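Local coordinates for protein beta sliding clamp (Bartonella birtlesii LL-WM9, PDB 6PTR) that probably tethers DNA polymerases and other proteins to DNA as a ring-shaped head-to-tail homodimer, conferring processivity on replication, at residues F138-S143 with V229-S234; F170-D175 with D202-V207; D175-L180 with D194-S199. All blocks are in the same frame, centred on the assembly; numbering follows the deposited sequence.

Contact 1. Residues F138-S143 with V229-S234; sequences FFLSAS and VCIELS
Strand 138-141, an outermost strand of its sheet within the chain, runs antiparallel to strand 229-233 in the central domain of the clamp, and four backbone hydrogen bonds fix the register. Phe138 pairs with Ile231 and Leu140 with Val229, both as hydrogen-bonded pairs; the shortest link, Val229 N to Leu140 O at 2.6 Å, is almost straight (178°). Phe139 and Cys230 form the non-hydrogen-bonded pair between them.

Packing is dense on the face carrying Phe138, Leu140, Val229 and Ile231. Phe138 takes the crowded chi1 of 61°, with CG between the backbone N and the carbonyl carbon, so that its ring lies alongside Ile231. Ile231 CB stands over one ring face, 4.1 Å from the centroid, a CH-pi contact, while Leu233 CD2 meets the ring edge at CE1 (3.7 Å). Where strand gives way to helix 142-152, Val229 CG2 reaches Ala142 CB at 3.9 Å, and Ser141, the N-cap, bonds through OG to Lys144 N.

On the other face it is Phe139 that is exposed to solvent, whereas Cys230 beside it is buried. Phe139 CE2 touches Cys230 CB at 3.6 Å, and Cys230 SG sits obliquely to the ring, 4.3 Å from the centroid. Across the segments, the four main-chain hydrogen bonds thus define the register, whereas the side chains add apolar and sulfur-aromatic contacts without any charge pairing.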
# COMPACT_ATOMS: atom_id res chain seq x y z
N PHE C 138 13.66 36.19 8.74
CA PHE C 138 14.63 35.66 9.69
C PHE C 138 15.06 34.28 9.21
O PHE C 138 14.55 33.77 8.20
CB PHE C 138 14.06 35.62 11.12
CG PHE C 138 12.84 34.75 11.28
CD1 PHE C 138 11.58 35.21 10.93
CD2 PHE C 138 12.95 33.49 11.84
CE1 PHE C 138 10.46 34.42 11.10
CE2 PHE C 138 11.82 32.69 12.01
CZ PHE C 138 10.58 33.16 11.65
N PHE C 139 16.02 33.69 9.91
CA PHE C 139 16.57 32.40 9.52
C PHE C 139 16.49 31.42 10.68
O PHE C 139 16.66 31.81 11.84
CB PHE C 139 18.04 32.53 9.09
CG PHE C 139 18.24 33.40 7.88
CD1 PHE C 139 18.29 34.78 8.00
CD2 PHE C 139 18.38 32.84 6.62
CE1 PHE C 139 18.46 35.58 6.88
CE2 PHE C 139 18.58 33.64 5.49
CZ PHE C 139 18.61 35.00 5.63
N LEU C 140 16.22 30.15 10.37
CA LEU C 140 16.35 29.03 11.29
C LEU C 140 17.12 27.93 10.58
O LEU C 140 17.01 27.79 9.36
CB LEU C 140 15.00 28.43 11.71
CG LEU C 140 14.03 29.14 12.63
CD1 LEU C 140 12.81 28.24 12.84
CD2 LEU C 140 14.73 29.42 13.94
N SER C 141 17.87 27.13 11.33
CA SER C 141 18.45 25.96 10.69
C SER C 141 17.33 25.03 10.24
O SER C 141 16.27 24.95 10.87
CB SER C 141 19.42 25.22 11.61
OG SER C 141 18.75 24.56 12.67
N ALA C 142 17.57 24.33 9.13
CA ALA C 142 16.59 23.36 8.67
C ALA C 142 16.33 22.31 9.74
O ALA C 142 15.18 21.90 9.95
CB ALA C 142 17.05 22.71 7.37
N SER C 143 17.38 21.87 10.43
CA SER C 143 17.20 20.82 11.43
C SER C 143 16.34 21.32 12.59
O SER C 143 15.49 20.59 13.09
CB SER C 143 18.55 20.34 11.93
OG SER C 143 19.27 21.43 12.47
N VAL C 229 17.02 27.83 6.73
CA VAL C 229 15.81 28.17 6.01
C VAL C 229 15.58 29.65 6.22
O VAL C 229 15.63 30.14 7.35
CB VAL C 229 14.62 27.34 6.54
CG1 VAL C 229 13.34 27.63 5.75
CG2 VAL C 229 14.97 25.86 6.52
N CYS C 230 15.37 30.38 5.13
CA CYS C 230 14.95 31.77 5.20
C CYS C 230 13.43 31.81 5.30
O CYS C 230 12.73 31.32 4.40
CB CYS C 230 15.44 32.57 3.99
SG CYS C 230 14.97 34.33 4.17
N ILE C 231 12.91 32.35 6.40
CA ILE C 231 11.48 32.43 6.61
C ILE C 231 11.05 33.88 6.48
O ILE C 231 11.61 34.77 7.13
CB ILE C 231 11.08 31.86 7.98
CG1 ILE C 231 11.50 30.39 8.08
CG2 ILE C 231 9.56 31.97 8.18
CD1 ILE C 231 11.11 29.73 9.39
N GLU C 232 10.07 34.13 5.61
CA GLU C 232 9.57 35.47 5.38
C GLU C 232 8.06 35.44 5.55
O GLU C 232 7.40 34.48 5.15
CB GLU C 232 9.94 35.98 3.97
CG GLU C 232 11.43 36.23 3.76
CD GLU C 232 11.76 36.46 2.32
OE1 GLU C 232 11.73 35.50 1.52
OE2 GLU C 232 12.02 37.62 1.96
N LEU C 233 7.50 36.48 6.18
CA LEU C 233 6.06 36.42 6.32
C LEU C 233 5.47 37.81 6.39
O LEU C 233 6.14 38.81 6.68
CB LEU C 233 5.61 35.59 7.54
CG LEU C 233 6.03 35.89 8.98
CD1 LEU C 233 5.05 35.26 9.98
CD2 LEU C 233 7.42 35.34 9.21
N SER C 234 4.19 37.85 6.06
CA SER C 234 3.27 38.95 6.30
C SER C 234 2.08 38.36 7.05
O SER C 234 2.11 37.22 7.51
CB SER C 234 2.85 39.59 4.99
OG SER C 234 2.06 38.69 4.25

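Contact 2. Residues F170-D175 with D202-V207; sequences FHIVHD and DGMPGV
An antiparallel beta bridge at the edge of a sheet in the central domain of the sliding clamp brings the loop before strand 207-210 alongside strand 167-173. Phe170 and Val207 form a hydrogen-bonded pair. Phe170 N donates to Val207 O at 2.7 Å, practically straight at 179° and nearly along the C=O axis; the return bond, Val207 N to Phe170 O, is 2.9 Å long and lies in the carbonyl plane. Next to the bridge, Gly206 CA makes a CA-H...O contact with the same Phe170 O at 3.5 Å.

Beyond Gly206 the two chains diverge, and direct backbone pairing gives way to water. One water accepts from Ile172 N and donates to Met204 O, continuing the link between the backbones where no direct bond spans them.

Met204 fills the angle between the diverging chains. Its CG is anti to the backbone N (chi1 -174°) and the chain stays extended through chi2, then bends at chi3, 91°, which turns the methyl back to the strand. CB rests on Ile172 CG1 at 3.9 Å. SD lies oblique to the Phe170 ring, 4.9 Å from its centroid, a Met-aromatic contact in which the two side chains cross at about a right angle. Phe138 and Leu233 also touch Met204, so this largely apolar side chain is buried between strand 167-173 and the sheet that carries Phe138 and Leu233.

The His171 ring leads away from the loop; its NE2 bonds Tyr259 OH and its ND1 bonds Tyr169 O. The Met204 methyl meets both backbone and ring: CE is 3.6 Å from His171 CA and 3.7 Å from Phe170 CD2.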
# COMPACT_ATOMS: atom_id res chain seq x y z
N PHE C 170 1.98 29.80 14.59
CA PHE C 170 3.40 30.12 14.57
C PHE C 170 3.50 31.54 15.13
O PHE C 170 2.99 32.46 14.49
CB PHE C 170 3.85 30.03 13.11
CG PHE C 170 5.33 30.20 12.82
CD1 PHE C 170 6.18 29.12 12.85
CD2 PHE C 170 5.81 31.41 12.34
CE1 PHE C 170 7.52 29.26 12.50
CE2 PHE C 170 7.16 31.55 11.99
CZ PHE C 170 8.00 30.47 12.08
N HIS C 171 4.07 31.70 16.33
CA HIS C 171 3.94 32.98 17.03
C HIS C 171 5.06 33.18 18.03
O HIS C 171 5.78 32.24 18.40
CB HIS C 171 2.55 33.08 17.72
CG HIS C 171 2.33 32.06 18.81
ND1 HIS C 171 2.25 30.71 18.57
CD2 HIS C 171 2.12 32.22 20.15
CE1 HIS C 171 2.01 30.07 19.71
NE2 HIS C 171 1.92 30.97 20.68
N ILE C 172 5.19 34.43 18.50
CA ILE C 172 6.20 34.84 19.46
C ILE C 172 5.58 34.91 20.84
O ILE C 172 4.44 35.36 21.00
CB ILE C 172 6.80 36.21 19.07
CG1 ILE C 172 7.51 36.10 17.71
CG2 ILE C 172 7.75 36.72 20.13
CD1 ILE C 172 8.44 34.93 17.61
N VAL C 173 6.35 34.50 21.84
CA VAL C 173 5.94 34.55 23.24
C VAL C 173 6.92 35.47 23.94
O VAL C 173 8.11 35.16 24.05
CB VAL C 173 5.93 33.16 23.90
CG1 VAL C 173 5.55 33.29 25.38
CG2 VAL C 173 4.96 32.25 23.19
N HIS C 174 6.43 36.62 24.41
CA HIS C 174 7.30 37.66 24.96
C HIS C 174 7.65 37.35 26.42
O HIS C 174 7.37 38.12 27.34
CB HIS C 174 6.65 39.02 24.82
CG HIS C 174 6.36 39.41 23.40
ND1 HIS C 174 7.18 40.25 22.68
CD2 HIS C 174 5.35 39.07 22.57
CE1 HIS C 174 6.69 40.41 21.46
NE2 HIS C 174 5.57 39.70 21.37
N ASP C 175 8.30 36.21 26.63
CA ASP C 175 8.88 35.88 27.93
C ASP C 175 10.08 36.79 28.19
O ASP C 175 10.36 37.73 27.43
CB ASP C 175 9.26 34.40 27.98
CG ASP C 175 8.09 33.50 28.29
OD1 ASP C 175 6.95 34.01 28.41
OD2 ASP C 175 8.30 32.28 28.42
N ASP C 202 11.22 40.17 16.35
CA ASP C 202 10.49 41.15 17.12
C ASP C 202 9.38 41.74 16.25
O ASP C 202 9.62 42.11 15.10
CB ASP C 202 11.43 42.25 17.63
N GLY C 203 8.17 41.79 16.79
CA GLY C 203 7.03 42.28 16.05
C GLY C 203 6.39 41.29 15.10
O GLY C 203 5.41 41.64 14.43
N MET C 204 6.92 40.06 15.00
CA MET C 204 6.36 39.07 14.09
C MET C 204 4.90 38.81 14.46
O MET C 204 4.61 38.54 15.63
CB MET C 204 7.13 37.76 14.16
CG MET C 204 6.67 36.76 13.12
SD MET C 204 7.31 35.12 13.41
CE MET C 204 6.00 34.43 14.43
N PRO C 205 3.98 38.85 13.50
CA PRO C 205 2.58 38.52 13.81
C PRO C 205 2.43 37.03 14.07
O PRO C 205 3.20 36.21 13.56
CB PRO C 205 1.83 38.92 12.53
CG PRO C 205 2.84 38.75 11.45
CD PRO C 205 4.15 39.20 12.08
N GLY C 206 1.44 36.68 14.88
CA GLY C 206 1.07 35.28 15.05
C GLY C 206 0.25 34.85 13.85
O GLY C 206 -0.75 35.48 13.51
N VAL C 207 0.69 33.77 13.20
CA VAL C 207 0.05 33.31 11.97
C VAL C 207 -0.22 31.81 12.02
O VAL C 207 0.42 31.05 12.76
CB VAL C 207 0.90 33.63 10.72
CG1 VAL C 207 1.22 35.14 10.66
CG2 VAL C 207 2.18 32.80 10.71
O HOH W 1 3.52 36.47 17.35

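Contact 3. Residues D175-L180 with D194-S199; sequences DDVLKL and DMEAPS
Lys179 leaves its strand with CG anti to the carbonyl carbon (chi1 -66°), and its aliphatic chain crosses the Asp194 side chain obliquely. CB lies 3.6 Å from Met195 O, CG stays near the same oxygen, and CD comes within 3.5 Å of Asp194 OD2. CE still lies 4.1 Å from Asp194 OD2. The chain then bends at chi4, leading NZ toward Asp175, with which it forms a salt bridge whose modelled geometry is uncertain. As modelled, NZ stays 4.8 Å from Asp194 OD2, so any attraction there is probably long-range; Asp194 OD1 has its own salt bridge to Arg181.

Backbone pairing locates this contact in the beta hairpin of strands 179-185 and 189-196, at the end remote from its turn. Leu180 and Met195 form an antiparallel hydrogen-bonded pair, with Leu180 N 2.8 Å from Met195 O and the return bond of similar length. Lys179 and Glu196 make the next, non-hydrogen-bonded pair. Past it Ala197 N still donates to Leu178 O in a fairly straight bond (167°), but from above the carbonyl plane, 41° out of it, as the chains twist out of regular pairing.

On the face shared with Leu140, Leu180 and Met195 lie side by side, CB to CG, and both touch Leu140. Toward solvent, Val177 CG2 crosses the extended Glu196 side chain, meeting CG at 3.6 Å.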
# COMPACT_ATOMS: atom_id res chain seq x y z
N ASP C 175 8.30 36.21 26.63
CA ASP C 175 8.88 35.88 27.93
C ASP C 175 10.08 36.79 28.19
O ASP C 175 10.36 37.73 27.43
CB ASP C 175 9.26 34.40 27.98
CG ASP C 175 8.09 33.50 28.29
OD1 ASP C 175 6.95 34.01 28.41
OD2 ASP C 175 8.30 32.28 28.42
N ASP C 176 10.81 36.50 29.27
CA ASP C 176 12.06 37.22 29.55
C ASP C 176 12.96 37.21 28.33
O ASP C 176 13.38 38.25 27.82
CB ASP C 176 12.76 36.60 30.76
N VAL C 177 13.25 36.01 27.83
CA VAL C 177 13.83 35.83 26.51
C VAL C 177 12.68 35.53 25.55
O VAL C 177 11.83 34.69 25.85
CB VAL C 177 14.88 34.70 26.51
CG1 VAL C 177 14.33 33.45 27.21
CG2 VAL C 177 15.33 34.40 25.09
N LEU C 178 12.63 36.26 24.43
CA LEU C 178 11.65 35.96 23.40
C LEU C 178 11.71 34.49 23.01
O LEU C 178 12.79 33.93 22.83
CB LEU C 178 11.89 36.81 22.14
CG LEU C 178 11.35 38.24 22.03
CD1 LEU C 178 11.48 38.72 20.58
CD2 LEU C 178 9.91 38.30 22.49
N LYS C 179 10.54 33.88 22.90
CA LYS C 179 10.41 32.52 22.40
C LYS C 179 9.69 32.55 21.06
O LYS C 179 8.80 33.38 20.85
CB LYS C 179 9.63 31.63 23.37
CG LYS C 179 10.35 31.40 24.69
CD LYS C 179 9.67 30.29 25.49
CE LYS C 179 10.42 29.97 26.77
NZ LYS C 179 9.88 30.71 27.94
N LEU C 180 10.09 31.67 20.16
CA LEU C 180 9.29 31.32 18.99
C LEU C 180 8.58 30.02 19.30
O LEU C 180 9.22 29.06 19.72
CB LEU C 180 10.17 31.15 17.74
CG LEU C 180 9.49 30.51 16.52
CD1 LEU C 180 8.40 31.41 15.94
CD2 LEU C 180 10.57 30.20 15.47
N ASP C 194 8.57 25.24 22.03
CA ASP C 194 9.23 26.54 22.14
C ASP C 194 10.69 26.42 21.74
O ASP C 194 11.31 25.37 21.92
CB ASP C 194 9.21 27.07 23.59
CG ASP C 194 7.83 27.47 24.05
OD1 ASP C 194 6.99 27.77 23.20
OD2 ASP C 194 7.59 27.49 25.27
N MET C 195 11.23 27.52 21.21
CA MET C 195 12.67 27.72 21.16
C MET C 195 12.97 29.19 21.44
O MET C 195 12.10 30.05 21.33
CB MET C 195 13.27 27.34 19.80
CG MET C 195 12.82 28.25 18.70
SD MET C 195 13.58 27.83 17.11
CE MET C 195 15.22 28.54 17.33
N GLU C 196 14.22 29.46 21.83
CA GLU C 196 14.69 30.83 21.90
C GLU C 196 14.55 31.45 20.52
O GLU C 196 14.99 30.87 19.52
CB GLU C 196 16.14 30.88 22.37
CG GLU C 196 16.68 32.29 22.48
CD GLU C 196 17.96 32.37 23.30
OE1 GLU C 196 18.09 31.61 24.29
OE2 GLU C 196 18.84 33.19 22.95
N ALA C 197 13.93 32.62 20.46
CA ALA C 197 13.60 33.21 19.17
C ALA C 197 14.86 33.70 18.47
O ALA C 197 15.69 34.38 19.09
CB ALA C 197 12.63 34.36 19.34
N PRO C 198 15.03 33.41 17.18
CA PRO C 198 16.18 33.97 16.45
C PRO C 198 16.04 35.48 16.33
O PRO C 198 15.02 36.08 16.66
CB PRO C 198 16.10 33.27 15.10
CG PRO C 198 14.66 32.89 14.95
CD PRO C 198 14.14 32.62 16.33
N SER C 199 17.11 36.12 15.86
CA SER C 199 17.02 37.56 15.63
C SER C 199 16.09 37.84 14.46
O SER C 199 15.92 37.01 13.56
CB SER C 199 18.42 38.14 15.38
OG SER C 199 19.18 37.26 14.58

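How the contacts relate
All three contacts belong to the central domain, and contacts 2 and 3 are nested along the chain inside the loop closed by contact 1. Contacts 2 and 3 are the closest, with centres about 9 Å apart: they share Asp175 and reach neighbouring strands of one sheet, joined by a probable hydrogen bond from Val173 N to Lys179 O, 2.9 Å. Contact 1 lies in another sheet, its centre about 14 Å from each of the others, yet side chains bridge the gap. Phe138 CZ packs on Phe170 CZ at 3.8 Å, and Leu140 CD2 meets Met195 CE at 3.5 Å. Phe138 thus reaches from its own sheet to Phe170 of the other, while Pro198 of contact 3 packs against its CD2.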